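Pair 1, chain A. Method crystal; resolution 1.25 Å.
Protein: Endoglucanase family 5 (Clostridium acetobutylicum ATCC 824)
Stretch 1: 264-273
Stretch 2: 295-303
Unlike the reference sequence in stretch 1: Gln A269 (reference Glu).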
# COMPACT_ATOMS: atom_id res chain seq x y z
N PRO A 264 11.88 -8.76 4.70
CA PRO A 264 11.72 -7.33 4.41
C PRO A 264 10.30 -6.84 4.56
O PRO A 264 9.33 -7.62 4.47
CB PRO A 264 12.21 -7.22 2.96
CG PRO A 264 13.17 -8.37 2.78
CD PRO A 264 12.46 -9.48 3.54
N VAL A 265 10.19 -5.53 4.75
CA VAL A 265 8.95 -4.82 5.02
C VAL A 265 8.91 -3.53 4.21
O VAL A 265 9.89 -2.78 4.18
CB VAL A 265 8.84 -4.45 6.53
CG1 VAL A 265 7.60 -3.60 6.80
CG2 VAL A 265 8.84 -5.70 7.39
N VAL A 266 7.75 -3.25 3.62
CA VAL A 266 7.41 -1.94 3.08
C VAL A 266 6.22 -1.40 3.87
O VAL A 266 5.19 -2.08 3.99
CB VAL A 266 7.06 -2.03 1.57
CG1 VAL A 266 6.44 -0.75 1.06
CG2 VAL A 266 8.32 -2.40 0.78
N ILE A 267 6.36 -0.18 4.37
CA ILE A 267 5.24 0.56 4.95
C ILE A 267 4.56 1.24 3.77
O ILE A 267 4.96 2.32 3.30
CB ILE A 267 5.69 1.52 6.05
CG1 ILE A 267 6.21 0.71 7.24
CG2 ILE A 267 4.53 2.42 6.45
CD1 ILE A 267 6.84 1.55 8.36
N GLY A 268 3.51 0.59 3.23
CA GLY A 268 2.90 1.02 2.00
C GLY A 268 1.96 2.18 2.11
O GLY A 268 1.56 2.73 1.07
N GLN A 269 1.61 2.59 3.32
CA GLN A 269 0.89 3.84 3.59
C GLN A 269 1.41 4.42 4.90
O GLN A 269 1.39 3.75 5.94
CB GLN A 269 -0.61 3.67 3.72
CG GLN A 269 -1.28 3.09 2.46
CD GLN A 269 -2.79 2.99 2.51
OE1 GLN A 269 -3.38 2.28 1.66
NE2 GLN A 269 -3.40 3.57 3.46
N PHE A 270 1.75 5.71 4.86
CA PHE A 270 1.92 6.56 6.04
C PHE A 270 1.58 7.97 5.59
O PHE A 270 1.44 8.24 4.41
CB PHE A 270 3.30 6.46 6.67
CG PHE A 270 4.39 7.29 6.00
CD1 PHE A 270 4.77 7.10 4.69
CD2 PHE A 270 5.07 8.26 6.74
CE1 PHE A 270 5.76 7.86 4.10
CE2 PHE A 270 6.07 9.01 6.16
CZ PHE A 270 6.42 8.80 4.84
N GLY A 271 1.49 8.90 6.53
CA GLY A 271 1.22 10.28 6.18
C GLY A 271 0.60 11.01 7.34
O GLY A 271 0.40 10.46 8.43
N SER A 272 0.29 12.28 7.09
CA SER A 272 -0.41 13.14 8.06
C SER A 272 -1.35 14.05 7.32
O SER A 272 -1.11 14.40 6.16
CB SER A 272 0.60 13.96 8.88
OG SER A 272 1.37 14.83 8.02
N ILE A 273 -2.43 14.47 8.01
CA ILE A 273 -3.38 15.41 7.43
C ILE A 273 -2.90 16.85 7.63
O ILE A 273 -2.10 17.17 8.52
CB ILE A 273 -4.80 15.19 7.99
CG1 ILE A 273 -4.88 15.44 9.50
CG2 ILE A 273 -5.26 13.77 7.61
CD1 ILE A 273 -6.31 15.45 10.06
N LYS A 295 16.53 1.17 9.56
CA LYS A 295 16.02 -0.16 9.87
C LYS A 295 15.67 -0.96 8.62
O LYS A 295 15.01 -2.00 8.75
CB LYS A 295 14.83 -0.02 10.82
CG LYS A 295 15.25 0.53 12.20
CD LYS A 295 14.05 1.05 12.98
CE LYS A 295 14.35 1.34 14.45
NZ LYS A 295 15.56 2.15 14.70
N GLY A 296 16.07 -0.52 7.44
CA GLY A 296 15.83 -1.28 6.23
C GLY A 296 14.43 -1.21 5.67
O GLY A 296 14.09 -2.02 4.79
N ILE A 297 13.60 -0.29 6.14
CA ILE A 297 12.19 -0.21 5.78
C ILE A 297 11.95 0.96 4.83
O ILE A 297 12.35 2.10 5.12
CB ILE A 297 11.32 -0.04 7.04
CG1 ILE A 297 11.51 -1.20 8.03
CG2 ILE A 297 9.86 0.11 6.66
CD1 ILE A 297 11.05 -0.90 9.43
N THR A 298 11.31 0.69 3.70
CA THR A 298 10.88 1.71 2.74
C THR A 298 9.45 2.12 3.02
O THR A 298 8.61 1.26 3.35
CB THR A 298 11.05 1.18 1.33
OG1 THR A 298 12.46 1.12 1.09
CG2 THR A 298 10.40 2.03 0.29
N THR A 299 9.15 3.40 2.83
CA THR A 299 7.85 3.99 3.14
C THR A 299 7.23 4.58 1.89
O THR A 299 7.94 4.96 0.94
CB THR A 299 8.01 5.12 4.20
OG1 THR A 299 8.66 6.27 3.64
CG2 THR A 299 8.75 4.63 5.44
N VAL A 300 5.90 4.68 1.90
CA VAL A 300 5.12 5.16 0.75
C VAL A 300 4.03 6.10 1.28
O VAL A 300 3.15 5.68 2.03
CB VAL A 300 4.49 4.00 -0.03
CG1 VAL A 300 3.83 4.51 -1.31
CG2 VAL A 300 5.51 2.91 -0.35
N TRP A 301 4.13 7.39 0.93
CA TRP A 301 3.19 8.41 1.41
C TRP A 301 1.81 8.23 0.82
O TRP A 301 1.68 8.01 -0.39
CB TRP A 301 3.73 9.80 1.02
CG TRP A 301 2.86 10.93 1.53
CD1 TRP A 301 1.78 11.46 0.92
CD2 TRP A 301 3.01 11.63 2.77
NE1 TRP A 301 1.22 12.44 1.70
CE2 TRP A 301 1.97 12.57 2.83
CE3 TRP A 301 3.93 11.58 3.83
CZ2 TRP A 301 1.84 13.44 3.90
CZ3 TRP A 301 3.80 12.46 4.87
CH2 TRP A 301 2.75 13.36 4.90
N TRP A 302 0.77 8.32 1.64
CA TRP A 302 -0.61 8.29 1.16
C TRP A 302 -1.06 9.69 0.70
O TRP A 302 -1.18 10.60 1.50
CB TRP A 302 -1.56 7.79 2.25
CG TRP A 302 -2.99 7.73 1.77
CD1 TRP A 302 -4.00 8.60 2.09
CD2 TRP A 302 -3.53 6.81 0.83
NE1 TRP A 302 -5.14 8.26 1.41
CE2 TRP A 302 -4.88 7.17 0.62
CE3 TRP A 302 -3.01 5.72 0.12
CZ2 TRP A 302 -5.73 6.45 -0.24
CZ3 TRP A 302 -3.86 5.01 -0.73
CH2 TRP A 302 -5.20 5.38 -0.89
N ASP A 303 -1.32 9.83 -0.59
CA ASP A 303 -1.76 11.08 -1.21
C ASP A 303 -3.12 10.80 -1.84
O ASP A 303 -3.23 10.07 -2.84
CB ASP A 303 -0.75 11.61 -2.23
CG ASP A 303 -1.12 12.96 -2.76
OD1 ASP A 303 -2.32 13.15 -3.04
OD2 ASP A 303 -0.23 13.82 -2.88
O HOH W 1 12.86 -4.48 4.91

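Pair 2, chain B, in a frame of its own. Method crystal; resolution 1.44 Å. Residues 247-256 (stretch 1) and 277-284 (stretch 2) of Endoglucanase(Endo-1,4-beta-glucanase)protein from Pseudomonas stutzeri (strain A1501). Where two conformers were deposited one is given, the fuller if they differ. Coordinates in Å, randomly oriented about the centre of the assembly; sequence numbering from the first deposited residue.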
# COMPACT_ATOMS: atom_id res chain seq x y z
N LYS B 247 -6.18 0.51 -13.98
CA LYS B 247 -6.75 -0.00 -12.73
C LYS B 247 -6.17 0.75 -11.54
O LYS B 247 -5.00 1.09 -11.53
CB LYS B 247 -6.48 -1.50 -12.54
CG LYS B 247 -7.01 -2.40 -13.64
CD LYS B 247 -6.26 -3.73 -13.63
CE LYS B 247 -4.77 -3.60 -14.01
NZ LYS B 247 -4.10 -4.92 -14.13
N GLY B 248 -7.00 0.96 -10.53
CA GLY B 248 -6.56 1.68 -9.35
C GLY B 248 -6.58 0.96 -8.01
O GLY B 248 -7.25 -0.06 -7.83
N PHE B 249 -5.89 1.56 -7.03
CA PHE B 249 -5.75 1.04 -5.68
C PHE B 249 -5.53 2.26 -4.79
O PHE B 249 -4.63 3.07 -5.06
CB PHE B 249 -4.61 0.00 -5.63
CG PHE B 249 -4.28 -0.50 -4.24
CD1 PHE B 249 -5.29 -0.86 -3.34
CD2 PHE B 249 -2.97 -0.60 -3.84
CE1 PHE B 249 -4.98 -1.32 -2.06
CE2 PHE B 249 -2.65 -1.04 -2.55
CZ PHE B 249 -3.66 -1.41 -1.66
N LEU B 250 -6.39 2.44 -3.79
CA LEU B 250 -6.15 3.48 -2.78
C LEU B 250 -5.40 2.86 -1.60
O LEU B 250 -5.99 2.40 -0.62
CB LEU B 250 -7.46 4.10 -2.34
CG LEU B 250 -7.25 5.44 -1.66
CD1 LEU B 250 -6.87 6.59 -2.67
CD2 LEU B 250 -8.49 5.78 -0.85
N GLY B 251 -4.07 2.86 -1.71
CA GLY B 251 -3.22 2.08 -0.82
C GLY B 251 -3.13 2.56 0.61
O GLY B 251 -2.63 1.83 1.47
N GLU B 252 -3.51 3.80 0.86
CA GLU B 252 -3.59 4.26 2.23
C GLU B 252 -4.66 5.32 2.38
O GLU B 252 -4.86 6.15 1.50
CB GLU B 252 -2.34 4.96 2.70
CG GLU B 252 -1.13 4.08 2.82
CD GLU B 252 0.06 4.84 3.32
OE1 GLU B 252 -0.14 5.96 3.88
OE2 GLU B 252 1.19 4.33 3.12
N TYR B 253 -5.28 5.32 3.55
CA TYR B 253 -6.33 6.23 3.99
C TYR B 253 -6.56 5.79 5.43
O TYR B 253 -6.40 4.61 5.74
CB TYR B 253 -7.60 6.09 3.15
CG TYR B 253 -8.47 4.93 3.54
CD1 TYR B 253 -8.23 3.67 3.02
CD2 TYR B 253 -9.52 5.11 4.43
CE1 TYR B 253 -9.00 2.63 3.35
CE2 TYR B 253 -10.31 4.05 4.78
CZ TYR B 253 -10.05 2.82 4.26
OH TYR B 253 -10.86 1.77 4.64
N GLY B 254 -6.90 6.72 6.34
CA GLY B 254 -7.13 6.37 7.73
C GLY B 254 -7.71 7.56 8.45
O GLY B 254 -7.65 8.68 7.95
N ILE B 255 -8.28 7.29 9.62
CA ILE B 255 -8.93 8.36 10.37
C ILE B 255 -8.63 8.18 11.85
O ILE B 255 -8.47 7.07 12.35
CB ILE B 255 -10.47 8.41 10.17
CG1 ILE B 255 -11.14 7.12 10.65
CG2 ILE B 255 -10.87 8.66 8.74
CD1 ILE B 255 -12.68 7.11 10.52
N PRO B 256 -8.55 9.31 12.57
CA PRO B 256 -8.50 9.21 14.03
C PRO B 256 -9.84 8.78 14.60
O PRO B 256 -10.90 9.08 14.06
CB PRO B 256 -8.15 10.64 14.48
CG PRO B 256 -7.64 11.36 13.19
CD PRO B 256 -8.43 10.71 12.09
N CYS B 277 -15.49 -0.27 -7.95
CA CYS B 277 -14.76 -1.55 -7.72
C CYS B 277 -13.25 -1.27 -7.54
O CYS B 277 -12.44 -2.02 -8.10
CB CYS B 277 -14.95 -2.53 -8.88
SG CYS B 277 -16.66 -3.11 -9.11
N VAL B 278 -12.89 -0.25 -6.76
CA VAL B 278 -11.51 0.17 -6.55
C VAL B 278 -11.11 -0.28 -5.13
O VAL B 278 -11.81 0.07 -4.17
CB VAL B 278 -11.32 1.69 -6.72
CG1 VAL B 278 -10.02 2.12 -6.10
CG2 VAL B 278 -11.40 2.05 -8.20
N PRO B 279 -10.07 -1.11 -4.99
CA PRO B 279 -9.66 -1.57 -3.67
C PRO B 279 -8.89 -0.48 -2.92
O PRO B 279 -8.50 0.56 -3.46
CB PRO B 279 -8.80 -2.80 -3.97
CG PRO B 279 -8.22 -2.54 -5.37
CD PRO B 279 -9.27 -1.71 -6.09
N SER B 280 -8.70 -0.74 -1.63
CA SER B 280 -8.11 0.22 -0.72
C SER B 280 -7.43 -0.53 0.41
O SER B 280 -7.72 -1.71 0.64
CB SER B 280 -9.19 1.11 -0.09
OG SER B 280 -9.96 0.39 0.88
N ALA B 281 -6.56 0.15 1.13
CA ALA B 281 -5.95 -0.40 2.33
C ALA B 281 -5.94 0.67 3.41
O ALA B 281 -5.42 1.77 3.20
CB ALA B 281 -4.54 -0.95 2.05
N TYR B 282 -6.58 0.35 4.53
CA TYR B 282 -6.62 1.23 5.68
C TYR B 282 -5.25 1.33 6.32
O TYR B 282 -4.55 0.33 6.45
CB TYR B 282 -7.60 0.65 6.72
CG TYR B 282 -7.80 1.60 7.86
CD1 TYR B 282 -8.74 2.59 7.77
CD2 TYR B 282 -7.01 1.56 8.99
CE1 TYR B 282 -8.92 3.47 8.76
CE2 TYR B 282 -7.15 2.46 9.97
CZ TYR B 282 -8.12 3.42 9.85
OH TYR B 282 -8.29 4.37 10.80
N TRP B 283 -4.90 2.52 6.80
CA TRP B 283 -3.67 2.76 7.57
C TRP B 283 -4.01 3.07 9.03
O TRP B 283 -4.49 4.17 9.32
CB TRP B 283 -2.95 3.97 6.97
CG TRP B 283 -1.60 4.15 7.66
CD1 TRP B 283 -1.32 4.89 8.80
CD2 TRP B 283 -0.36 3.55 7.27
NE1 TRP B 283 0.01 4.76 9.13
CE2 TRP B 283 0.62 3.94 8.21
CE3 TRP B 283 0.01 2.70 6.22
CZ2 TRP B 283 1.95 3.52 8.10
CZ3 TRP B 283 1.30 2.32 6.11
CH2 TRP B 283 2.25 2.70 7.05
N ALA B 284 -3.73 2.14 9.96
CA ALA B 284 -3.07 0.86 9.71
C ALA B 284 -3.44 -0.04 10.86
O ALA B 284 -3.83 0.48 11.90
CB ALA B 284 -1.57 1.03 9.67
O HOH W 2 -9.74 -0.58 3.46

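The sharpest difference lies where one aromatic side chain replaces another. Trp A301 of pair 1 and Tyr B282 of pair 2 occupy the same place, but only the tyrosine ring ends in a hydroxyl that reaches the opposing backbone: Ile B255 N donates a hydrogen bond to Tyr B282 OH at 3.1 Å, almost perfectly straight. In pair 1 the larger indole covers the matching segment with carbon instead, Trp A301 CH2 lying 3.5 Å from Ser A272 N.

The backbones behind these rings superpose with an RMSD of 0.7 Å over 14 central residues. In both, two strand segments run side by side in the same direction. Ile A267 N donates to Thr A298 O (2.9 Å), as Leu B250 N does to Pro B279 O (2.8 Å). Farther along, Trp A302 N donates to Phe A270 O (2.9 Å), and Trp B283 N to Tyr B253 O (2.8 Å). Between these points stretch 1 of pair 1 takes up an extra residue, a beta bulge, and the nearest-CA register of pair 2 slips likewise.

Each pair sets an aromatic edge against an aromatic face. The edge of Trp A301 meets the face of Phe A270, and that of Tyr B282 the face of Tyr B253, with centroids 5.4 and 5.3 Å apart. The hydroxyl of Tyr B253 adds a polar link: one water lies 2.9 Å from Tyr B253 OH and 2.8 Å from Ser B280 OG. Phe A270 has no such group, and its CE1 approaches Thr A299 OG1 at 3.3 Å.

Glycine is matched beside the second ring. Gly A271 CA sits over the face of Trp A301, 3.6 Å from the centroid of its six-membered ring, and its backbone angles themselves call for glycine. At Gly B254 a CB would clash with Trp B283 O, 2.4 Å away.

Earlier in the strands, bulk is redistributed. Val A266 CG1 packs on Val A300 CG2 at 4.0 Å, two branched side chains sharing the space. At the matching positions a large ring meets a small methyl, Phe B249 CZ lying 3.8 Å from Ala B281 CB. Phe B249 also packs against Pro B279, its CD1 3.9 Å from Pro B279 CG. Proline suits that site because the strand pairing uses its carbonyl and asks for no NH; at its counterpart, Thr A298 N is buried without a partner.

Gln A269, which differs from the reference Glu, and Glu B252 coincide, each resting its CD 3.6 Å from CE3 of Trp A302 or Trp B283 respectively.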